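Local coordinates for protein HMG-CoA Lyase (Bacillus subtilis subsp. subtilis, PDB 1YDO) that is an HMG-CoA lyase-like protein with a TIM-barrel fold, two copies of which make up the assembly, at residues L124-V127 and N128-A131; S163-L166 and F167-I171; P185-V188 and E189-E193; D254-Y257 and M258-M262; A276-W279 and I280-M284. One frame throughout, in Å; residues are numbered along the deposited sequence.

Interaction 1 of 5, residues L124-V127 and N128-A131; sequences LKQV and NNDA
The carbonyl O of K125 receives two backbone N-H groups from the following turn of helix 117-133. N129 N gives it the regular helical bond at 3.2 Å, while N128 N turns to it weakly, because its main acceptor is L124 O at 2.6 Å. One residue on, D130 N binds Q126 O at 3.0 Å, and A131 N continues the helical pattern by binding V127 O at 3.3 Å.

Side chains pack against these same carbonyls. D130 has CG anti to its carbonyl carbon and beside its own N (chi1 -60°), which turns the carboxylate back so that CG lies 3.5 Å from Q126 O; its OD2 is hydrogen-bonded to Q84 NE2. The chains of Q126 and N129 run side by side and point the same way, and N129 CB rests 3.4 Å from Q126 O. N128 lays CB against L124 O at 3.2 Å, then sends its amide away from the turn, where OD1 is held by T138 OG1 of strand 137-143.

The buried residues L124 and V127 press on strand 97-103. Flanking helices close the two sides, with F169 against K125 and N128, and L87 against D130 and A131. Most of the polar chains, K125, Q126 and N129 among them, lie on the more exposed side, while the N128 amide goes to a strand. A helix with an apolar stripe on the strands and a helix along each flank is what the outer layer of a TIM barrel is made of.

Interaction 2 of 5, residues S163-L166 and F167-I171; sequences SEAL and FEFGI
S163 O accepts the N-H of F167 at 2.9 Å in a nearly straight bond, the first of three regular backbone bonds in the closing turns of helix 156-169. E168 N is satisfied by E164 O, also at 2.9 Å. F169 N divides itself between two acceptors, A165 O at 3.0 Å and, weakly, L166 O. Away from the backbone the hydroxyl of S163 is paired with V159 O, one turn earlier.

A165 O has a further neighbour in the F169 ring, one face of which lies over it, the oxygen 3.4 Å above the ring plane and displaced toward the rim. At the rim of that ring CZ meets A165 CB, and CD1 lies 4.2 Å from L166 CD1.

The helix ends in a Schellman motif, with G170 at positive phi (120°), a backbone shape in which a CB would collide with the preceding carbonyl O. G170 N bonds back to F167 O, and G170 O takes Q132 NE2 from helix 117-133. The chain then reverses towards strand 174-177, completing this beta-alpha-beta unit of the barrel.

Past the glycine, I171 folds back on L166, the apolar contact that commonly accompanies this motif. Its CG1 sits between the backbone N and the carbonyl carbon (chi1 56°), which carries CD1 under the last turn, 3.4 Å from L166 CB. CG1, CG2 and CD1 thus gather round L166 O, which also receives the weak bond from F169 N. I171 CD1 also lies over one face of the F167 ring, towards its rim, while that ring meets F199.

Interaction 3 of 5, residues P185-V188 and E189-E193; sequences PAQV and ETVLE
P185 O is approached by E189 N at 3.4 Å, a weak bond, and E189 CB settles beside the same oxygen. A186 O is better served: T190 N binds it at 3.2 Å with an N-H...O angle of 161°, E189 N adds a second weak link, and the methyl CG2 of T190 lies alongside.

Q187 O accepts twice. The bond from V191 N to Q187 O is 2.9 Å long. The hydroxyl OG1 of T190 donates to Q187 O at 3.3 Å, and it can do so because OG1 stands between the backbone N and the carbonyl carbon (chi1 74°), folding it back onto the preceding turn. The Q187 amide leaves the turn, and its NE2 makes a weak bond to F146 O.

V188 O closes the series with L192 N at 3.0 Å, and L192 CB and CG lie beside the same oxygen. V188 is buried against F146 and F208 in loops and T221 of helix 215-225.

Across the dimer interface V220, M262 and Y3 of the second subunit pack on P185, A186 and E189. The whole is the opening part of a TIM-barrel crossover helix, linking strand 174-177 to strand 204-207.

Interaction 4 of 5, residues D254-Y257 and M258-M262; sequences DIVY and MLEQM
Y257 and Q261 make the ring contact of this turn. Q261 CG lies over one face of the tyrosine ring, 3.7 Å from its centroid and 22° off the normal, a CH-pi contact. Beyond it the amide is stacked on the ring with the two planes only 8° apart, NE2 standing 3.6 Å from Y257 CE2. A bend at chi2 of Q261 folds the amide down onto the ring instead of letting the chain run outward.

The backbone bonds are those of a regular helix. M258 N binds D254 O at 3.1 Å and L259 N binds I255 O at 3.2 Å. E260 N is shared between V256 O and, weakly, Y257 O; the latter takes its main bond from Q261 N at 3.0 Å, which sets the stacked pair one turn apart.

This is the C-terminal part of helix 252-261, a helix of the barrel's outer layer. Among the apolar contacts, I255 and L259 run side by side, CG2 of I255 3.7 Å from CD1 of L259, and pack on helix 215-225. V256 and L259 reach the strand layer at I9.

The charged groups find partners beyond the turn. The D254 carboxylate receives the backbone N-H groups of R291 and N292 at the start of helix 291-296. E260, with CG beside its backbone N (chi1 -77°), passes CG 3.2 Å from V256 O; the bend at chi2 then turns the carboxylate, and OE2 forms a salt bridge with K265 NZ. The second subunit packs A182 on Y257, T214 on M258, and N184 on Q261 and M262; M258 and M262 are selenomethionines in the model.

Interaction 5 of 5, residues A276-W279 and I280-M284; sequences AAKW and IEEKM
W279 offers one face of its indole to K283, whose CD stands 4.1 Å from the centroid of the six-membered ring and 11° off the normal. This is a CH-pi contact made by the aliphatic chain, with CE further along at 3.8 Å from W279 CZ2. A bend at chi2 of K283 (62°) steers the chain over the ring.

K278 and E282 form the second pair. Both chains are extended and cross at a slant, E282 OE1 lying along the K278 methylenes; K278 NZ stays 4.1 Å from that oxygen, beyond a salt bridge, although the opposite charges probably attract.

Behind these pairs is the regular helical backbone. K283 N reaches W279 O at 3.1 Å, which sets the lysine one turn further along the helix from W279, and the bond from E282 N to K278 O at 3.0 Å likewise spaces the second pair.

Further out, E281 is held by K297 NZ and the backbone N of L288, and A276 O by W33 NE1. Helix 270-284 thus lies between helix 27-38, which meets A276, W279, I280 and K283, and helix 291-296, which packs L293 against A277, K278 and E281.

How the interactions relate
All five are local contacts along helices in the outer layer of one barrel, interaction 2 including a helix end. Interactions 1 and 2 sit on adjacent helices, 117-133 and 156-169, and touch directly through L124 and L166; their centres are about 11 Å apart. Interactions 1 and 5 are partly buried, with polar or charged chains on their outer sides. Interaction 4, about 21 Å from interaction 5 between centres and on the preceding helix, is the buried one, with largely apolar partners. Interactions 3 and 4 both meet the second subunit, so residues that would otherwise border solvent there are packed against another chain, unlike those of 1, 2 and 5.

Interaction 1 of 5, residues L124-V127 and N128-A131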
# COMPACT_ATOMS: atom_id res chain seq x y z
N LEU A 124 1.69 20.43 -27.64
CA LEU A 124 0.46 20.30 -26.87
C LEU A 124 -0.42 21.51 -27.07
O LEU A 124 -1.64 21.40 -27.22
CB LEU A 124 0.77 20.14 -25.38
CG LEU A 124 1.76 19.04 -25.00
CD1 LEU A 124 1.77 18.91 -23.49
CD2 LEU A 124 1.38 17.71 -25.66
N LYS A 125 0.20 22.69 -27.05
CA LYS A 125 -0.52 23.94 -27.24
C LYS A 125 -1.46 23.82 -28.44
O LYS A 125 -2.67 23.95 -28.30
CB LYS A 125 0.47 25.08 -27.51
CG LYS A 125 -0.16 26.45 -27.78
CD LYS A 125 0.91 27.52 -28.06
CE LYS A 125 0.31 28.91 -28.16
NZ LYS A 125 -0.75 28.97 -29.21
N GLN A 126 -0.90 23.56 -29.61
CA GLN A 126 -1.73 23.47 -30.79
C GLN A 126 -2.51 22.14 -30.82
O GLN A 126 -3.66 22.09 -31.27
CB GLN A 126 -0.90 23.70 -32.08
CG GLN A 126 -0.28 25.16 -32.21
CD GLN A 126 -1.30 26.33 -31.98
OE1 GLN A 126 -2.40 26.35 -32.55
NE2 GLN A 126 -0.90 27.31 -31.17
N VAL A 127 -1.92 21.07 -30.30
CA VAL A 127 -2.63 19.79 -30.28
C VAL A 127 -3.92 19.92 -29.47
O VAL A 127 -4.92 19.25 -29.75
CB VAL A 127 -1.77 18.71 -29.66
CG1 VAL A 127 -2.58 17.44 -29.54
CG2 VAL A 127 -0.53 18.50 -30.52
N ASN A 128 -3.89 20.77 -28.45
CA ASN A 128 -5.06 20.99 -27.60
C ASN A 128 -6.07 21.86 -28.33
O ASN A 128 -7.27 21.61 -28.29
CB ASN A 128 -4.64 21.67 -26.29
CG ASN A 128 -5.83 22.16 -25.48
OD1 ASN A 128 -6.66 21.38 -25.04
ND2 ASN A 128 -5.90 23.48 -25.27
N ASN A 129 -5.56 22.89 -28.99
CA ASN A 129 -6.39 23.83 -29.74
C ASN A 129 -7.26 23.11 -30.78
O ASN A 129 -8.46 23.34 -30.87
CB ASN A 129 -5.49 24.88 -30.40
CG ASN A 129 -6.27 26.04 -31.01
OD1 ASN A 129 -6.79 25.94 -32.12
ND2 ASN A 129 -6.36 27.16 -30.27
N ASP A 130 -6.63 22.23 -31.56
CA ASP A 130 -7.35 21.49 -32.60
C ASP A 130 -8.32 20.47 -31.99
O ASP A 130 -9.41 20.21 -32.53
CB ASP A 130 -6.37 20.76 -33.53
CG ASP A 130 -5.42 21.70 -34.25
OD1 ASP A 130 -5.75 22.91 -34.40
OD2 ASP A 130 -4.34 21.23 -34.68
N ALA A 131 -7.93 19.90 -30.86
CA ALA A 131 -8.78 18.93 -30.20
C ALA A 131 -10.09 19.57 -29.78
O ALA A 131 -11.16 19.10 -30.16
CB ALA A 131 -8.07 18.37 -29.00

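Interaction 2 of 5, residues S163-L166 and F167-I171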
# COMPACT_ATOMS: atom_id res chain seq x y z
N SER A 163 2.68 23.84 -15.46
CA SER A 163 1.27 23.77 -15.11
C SER A 163 0.53 25.04 -15.51
O SER A 163 -0.59 24.97 -16.01
CB SER A 163 1.14 23.52 -13.61
OG SER A 163 1.82 22.33 -13.24
N GLU A 164 1.14 26.21 -15.31
CA GLU A 164 0.49 27.46 -15.68
C GLU A 164 0.30 27.50 -17.19
O GLU A 164 -0.76 27.88 -17.69
CB GLU A 164 1.31 28.68 -15.21
CG GLU A 164 1.13 29.00 -13.70
CD GLU A 164 1.03 30.50 -13.37
OE1 GLU A 164 0.74 30.84 -12.19
OE2 GLU A 164 1.23 31.35 -14.28
N ALA A 165 1.33 27.11 -17.92
CA ALA A 165 1.22 27.09 -19.37
C ALA A 165 0.10 26.13 -19.75
O ALA A 165 -0.84 26.51 -20.44
CB ALA A 165 2.54 26.65 -19.99
N LEU A 166 0.20 24.88 -19.30
CA LEU A 166 -0.81 23.90 -19.64
C LEU A 166 -2.21 24.44 -19.43
O LEU A 166 -3.06 24.34 -20.32
CB LEU A 166 -0.63 22.61 -18.84
CG LEU A 166 0.32 21.57 -19.41
CD1 LEU A 166 0.11 21.47 -20.91
CD2 LEU A 166 1.75 21.96 -19.11
N PHE A 167 -2.47 25.02 -18.27
CA PHE A 167 -3.80 25.53 -18.02
C PHE A 167 -4.14 26.70 -18.92
O PHE A 167 -5.29 26.86 -19.33
CB PHE A 167 -3.95 25.91 -16.56
CG PHE A 167 -4.35 24.77 -15.69
CD1 PHE A 167 -5.57 24.12 -15.89
CD2 PHE A 167 -3.52 24.32 -14.67
CE1 PHE A 167 -5.95 23.06 -15.09
CE2 PHE A 167 -3.89 23.25 -13.86
CZ PHE A 167 -5.11 22.61 -14.07
N GLU A 168 -3.12 27.49 -19.24
CA GLU A 168 -3.28 28.66 -20.10
C GLU A 168 -3.75 28.26 -21.51
O GLU A 168 -4.44 29.03 -22.18
CB GLU A 168 -1.96 29.43 -20.19
CG GLU A 168 -2.03 30.77 -20.93
CD GLU A 168 -0.71 31.15 -21.61
OE1 GLU A 168 0.34 31.21 -20.91
OE2 GLU A 168 -0.73 31.39 -22.84
N PHE A 169 -3.36 27.07 -21.95
CA PHE A 169 -3.75 26.58 -23.28
C PHE A 169 -5.26 26.30 -23.35
O PHE A 169 -5.87 26.42 -24.41
CB PHE A 169 -2.97 25.30 -23.62
CG PHE A 169 -1.48 25.50 -23.79
CD1 PHE A 169 -0.62 24.40 -23.85
CD2 PHE A 169 -0.94 26.78 -23.88
CE1 PHE A 169 0.76 24.56 -24.01
CE2 PHE A 169 0.45 26.95 -24.04
CZ PHE A 169 1.30 25.84 -24.10
N GLY A 170 -5.85 25.91 -22.22
CA GLY A 170 -7.27 25.62 -22.22
C GLY A 170 -7.62 24.20 -21.81
O GLY A 170 -8.78 23.78 -21.92
N ILE A 171 -6.63 23.46 -21.33
CA ILE A 171 -6.87 22.08 -20.91
C ILE A 171 -7.92 22.08 -19.81
O ILE A 171 -8.16 23.10 -19.17
CB ILE A 171 -5.60 21.44 -20.37
CG1 ILE A 171 -5.05 22.30 -19.22
CG2 ILE A 171 -4.57 21.28 -21.49
CD1 ILE A 171 -3.89 21.65 -18.48

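Interaction 3 of 5, residues P185-V188 and E189-E193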
# COMPACT_ATOMS: atom_id res chain seq x y z
N PRO A 185 3.92 10.82 1.42
CA PRO A 185 2.85 11.69 1.92
C PRO A 185 3.34 13.07 2.30
O PRO A 185 2.59 14.03 2.29
CB PRO A 185 2.31 10.93 3.12
CG PRO A 185 2.54 9.50 2.73
CD PRO A 185 3.93 9.55 2.16
N ALA A 186 4.61 13.16 2.64
CA ALA A 186 5.14 14.46 3.01
C ALA A 186 5.38 15.29 1.76
O ALA A 186 5.07 16.47 1.72
CB ALA A 186 6.44 14.29 3.79
N GLN A 187 5.93 14.65 0.73
CA GLN A 187 6.22 15.32 -0.52
C GLN A 187 4.94 15.74 -1.25
O GLN A 187 4.84 16.84 -1.78
CB GLN A 187 7.03 14.40 -1.41
CG GLN A 187 7.85 15.09 -2.48
CD GLN A 187 8.47 14.10 -3.45
OE1 GLN A 187 8.94 13.03 -3.05
NE2 GLN A 187 8.48 14.45 -4.74
N VAL A 188 3.96 14.85 -1.28
CA VAL A 188 2.72 15.17 -1.96
C VAL A 188 1.99 16.31 -1.25
O VAL A 188 1.14 16.99 -1.84
CB VAL A 188 1.75 13.94 -2.06
CG1 VAL A 188 2.47 12.76 -2.66
CG2 VAL A 188 1.19 13.59 -0.69
N GLU A 189 2.32 16.51 0.01
CA GLU A 189 1.66 17.57 0.75
C GLU A 189 2.25 18.92 0.43
O GLU A 189 1.53 19.87 0.19
CB GLU A 189 1.76 17.29 2.24
CG GLU A 189 0.85 18.13 3.10
CD GLU A 189 1.05 17.83 4.58
OE1 GLU A 189 0.92 16.64 4.98
OE2 GLU A 189 1.33 18.78 5.33
N THR A 190 3.58 19.01 0.43
CA THR A 190 4.23 20.27 0.13
C THR A 190 3.98 20.61 -1.33
O THR A 190 3.76 21.76 -1.68
CB THR A 190 5.76 20.23 0.40
OG1 THR A 190 6.41 19.48 -0.62
CG2 THR A 190 6.04 19.59 1.74
N VAL A 191 4.02 19.60 -2.19
CA VAL A 191 3.80 19.83 -3.60
C VAL A 191 2.39 20.32 -3.86
O VAL A 191 2.21 21.38 -4.46
CB VAL A 191 4.03 18.56 -4.42
CG1 VAL A 191 3.50 18.76 -5.83
CG2 VAL A 191 5.50 18.23 -4.46
N LEU A 192 1.40 19.57 -3.41
CA LEU A 192 0.01 19.98 -3.60
C LEU A 192 -0.28 21.31 -2.91
O LEU A 192 -1.19 22.04 -3.29
CB LEU A 192 -0.95 18.91 -3.10
CG LEU A 192 -1.05 17.68 -3.99
CD1 LEU A 192 -1.98 16.67 -3.34
CD2 LEU A 192 -1.56 18.07 -5.36
N GLU A 193 0.50 21.62 -1.89
CA GLU A 193 0.33 22.86 -1.15
C GLU A 193 0.67 24.03 -2.06
O GLU A 193 -0.05 25.02 -2.10
CB GLU A 193 1.26 22.88 0.05
CG GLU A 193 0.97 23.96 1.08
CD GLU A 193 -0.17 23.58 2.02
OE1 GLU A 193 -1.35 23.83 1.66
OE2 GLU A 193 0.12 23.03 3.12

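Interaction 4 of 5, residues D254-Y257 and M258-M262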
# COMPACT_ATOMS: atom_id res chain seq x y z
N ASP A 254 -8.03 -1.59 -5.46
CA ASP A 254 -7.51 -1.26 -4.14
C ASP A 254 -7.90 0.17 -3.79
O ASP A 254 -8.19 0.49 -2.64
CB ASP A 254 -5.99 -1.39 -4.12
CG ASP A 254 -5.53 -2.82 -4.25
OD1 ASP A 254 -4.35 -3.05 -4.61
OD2 ASP A 254 -6.35 -3.73 -3.98
N ILE A 255 -7.88 1.02 -4.80
CA ILE A 255 -8.23 2.41 -4.63
C ILE A 255 -9.71 2.53 -4.35
O ILE A 255 -10.12 3.24 -3.44
CB ILE A 255 -7.89 3.22 -5.87
CG1 ILE A 255 -6.39 3.20 -6.09
CG2 ILE A 255 -8.41 4.62 -5.72
CD1 ILE A 255 -5.96 3.99 -7.26
N VAL A 256 -10.51 1.82 -5.13
CA VAL A 256 -11.96 1.86 -4.97
C VAL A 256 -12.34 1.29 -3.62
O VAL A 256 -13.22 1.82 -2.95
CB VAL A 256 -12.67 1.04 -6.06
CG1 VAL A 256 -14.15 0.99 -5.78
CG2 VAL A 256 -12.41 1.65 -7.42
N TYR A 257 -11.68 0.22 -3.21
CA TYR A 257 -12.02 -0.39 -1.94
C TYR A 257 -11.78 0.54 -0.77
O TYR A 257 -12.69 0.86 -0.02
CB TYR A 257 -11.21 -1.67 -1.73
CG TYR A 257 -11.30 -2.23 -0.31
CD1 TYR A 257 -10.39 -1.84 0.68
CD2 TYR A 257 -12.31 -3.11 0.05
CE1 TYR A 257 -10.49 -2.31 1.99
CE2 TYR A 257 -12.42 -3.60 1.36
CZ TYR A 257 -11.51 -3.20 2.33
OH TYR A 257 -11.61 -3.66 3.62
N MSE A 258 -10.54 0.96 -0.61
CA MSE A 258 -10.22 1.82 0.50
C MSE A 258 -11.13 3.04 0.58
O MSE A 258 -11.56 3.44 1.66
CB MSE A 258 -8.78 2.28 0.42
CG MSE A 258 -8.40 3.11 1.61
SE MSE A 258 -6.72 3.93 1.31
CE MSE A 258 -7.20 5.07 -0.18
N LEU A 259 -11.42 3.62 -0.57
CA LEU A 259 -12.28 4.79 -0.60
C LEU A 259 -13.66 4.44 -0.09
O LEU A 259 -14.28 5.22 0.62
CB LEU A 259 -12.37 5.35 -2.02
CG LEU A 259 -11.10 6.05 -2.52
CD1 LEU A 259 -11.20 6.29 -4.02
CD2 LEU A 259 -10.92 7.36 -1.77
N GLU A 260 -14.15 3.25 -0.43
CA GLU A 260 -15.47 2.84 0.02
C GLU A 260 -15.54 2.70 1.52
O GLU A 260 -16.46 3.19 2.16
CB GLU A 260 -15.87 1.51 -0.63
CG GLU A 260 -16.31 1.65 -2.08
CD GLU A 260 -17.48 2.61 -2.24
OE1 GLU A 260 -18.52 2.38 -1.58
OE2 GLU A 260 -17.36 3.58 -3.02
N GLN A 261 -14.56 2.02 2.09
CA GLN A 261 -14.53 1.84 3.53
C GLN A 261 -14.50 3.20 4.23
O GLN A 261 -14.97 3.33 5.35
CB GLN A 261 -13.30 1.04 3.93
CG GLN A 261 -13.18 -0.26 3.19
CD GLN A 261 -14.42 -1.10 3.33
OE1 GLN A 261 -14.80 -1.49 4.44
NE2 GLN A 261 -15.08 -1.38 2.20
N MSE A 262 -13.95 4.20 3.56
CA MSE A 262 -13.87 5.52 4.15
C MSE A 262 -15.15 6.30 3.94
O MSE A 262 -15.22 7.48 4.27
CB MSE A 262 -12.70 6.31 3.55
CG MSE A 262 -11.32 5.82 3.95
SE MSE A 262 -9.88 6.84 3.08
CE MSE A 262 -10.08 8.49 4.07

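Interaction 5 of 5, residues A276-W279 and I280-M284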
# COMPACT_ATOMS: atom_id res chain seq x y z
N ALA A 276 -13.39 -8.22 -13.33
CA ALA A 276 -12.68 -7.79 -14.52
C ALA A 276 -11.18 -7.92 -14.36
O ALA A 276 -10.48 -8.29 -15.31
CB ALA A 276 -13.03 -6.37 -14.86
N ALA A 277 -10.67 -7.62 -13.16
CA ALA A 277 -9.24 -7.71 -12.90
C ALA A 277 -8.77 -9.14 -13.06
O ALA A 277 -7.75 -9.41 -13.69
CB ALA A 277 -8.92 -7.21 -11.49
N LYS A 278 -9.54 -10.06 -12.49
CA LYS A 278 -9.17 -11.47 -12.58
C LYS A 278 -9.10 -11.93 -14.03
O LYS A 278 -8.22 -12.69 -14.40
CB LYS A 278 -10.19 -12.32 -11.82
CG LYS A 278 -9.84 -13.79 -11.77
CD LYS A 278 -10.91 -14.57 -11.02
CE LYS A 278 -10.61 -16.07 -11.06
NZ LYS A 278 -11.67 -16.88 -10.37
N TRP A 279 -10.03 -11.45 -14.84
CA TRP A 279 -10.07 -11.82 -16.24
C TRP A 279 -8.73 -11.65 -16.92
O TRP A 279 -8.12 -12.63 -17.33
CB TRP A 279 -11.12 -11.01 -16.97
CG TRP A 279 -11.57 -11.65 -18.22
CD1 TRP A 279 -12.47 -12.67 -18.34
CD2 TRP A 279 -11.13 -11.35 -19.55
NE1 TRP A 279 -12.60 -13.03 -19.66
CE2 TRP A 279 -11.79 -12.24 -20.42
CE3 TRP A 279 -10.22 -10.42 -20.08
CZ2 TRP A 279 -11.58 -12.22 -21.81
CZ3 TRP A 279 -10.01 -10.41 -21.46
CH2 TRP A 279 -10.69 -11.31 -22.31
N ILE A 280 -8.27 -10.40 -17.05
CA ILE A 280 -6.98 -10.11 -17.68
C ILE A 280 -5.84 -10.85 -17.01
O ILE A 280 -4.90 -11.28 -17.68
CB ILE A 280 -6.62 -8.65 -17.59
CG1 ILE A 280 -7.50 -8.00 -16.53
CG2 ILE A 280 -6.72 -7.99 -18.96
CD1 ILE A 280 -6.80 -6.94 -15.74
N GLU A 281 -5.90 -10.99 -15.69
CA GLU A 281 -4.85 -11.69 -14.99
C GLU A 281 -4.70 -13.08 -15.60
O GLU A 281 -3.59 -13.58 -15.76
CB GLU A 281 -5.18 -11.83 -13.51
CG GLU A 281 -3.96 -11.95 -12.63
CD GLU A 281 -4.24 -12.63 -11.32
OE1 GLU A 281 -3.41 -12.47 -10.39
OE2 GLU A 281 -5.27 -13.32 -11.22
N GLU A 282 -5.83 -13.69 -15.95
CA GLU A 282 -5.81 -15.01 -16.55
C GLU A 282 -5.30 -14.93 -17.97
O GLU A 282 -4.59 -15.82 -18.42
CB GLU A 282 -7.21 -15.63 -16.51
CG GLU A 282 -7.64 -16.05 -15.11
CD GLU A 282 -9.13 -16.34 -14.98
OE1 GLU A 282 -9.54 -16.76 -13.87
OE2 GLU A 282 -9.88 -16.15 -15.97
N LYS A 283 -5.65 -13.87 -18.68
CA LYS A 283 -5.18 -13.72 -20.04
C LYS A 283 -3.70 -13.36 -19.99
O LYS A 283 -2.98 -13.55 -20.97
CB LYS A 283 -5.96 -12.63 -20.78
CG LYS A 283 -6.87 -13.15 -21.88
CD LYS A 283 -7.92 -14.08 -21.31
CE LYS A 283 -8.78 -14.70 -22.40
NZ LYS A 283 -9.76 -15.69 -21.83
N MSE A 284 -3.26 -12.87 -18.85
CA MSE A 284 -1.87 -12.47 -18.68
C MSE A 284 -1.02 -13.67 -18.27
O MSE A 284 0.20 -13.67 -18.43
CB MSE A 284 -1.77 -11.38 -17.62
CG MSE A 284 -0.58 -10.45 -17.79
SE MSE A 284 -0.99 -9.00 -19.01
CE MSE A 284 -0.60 -9.90 -20.69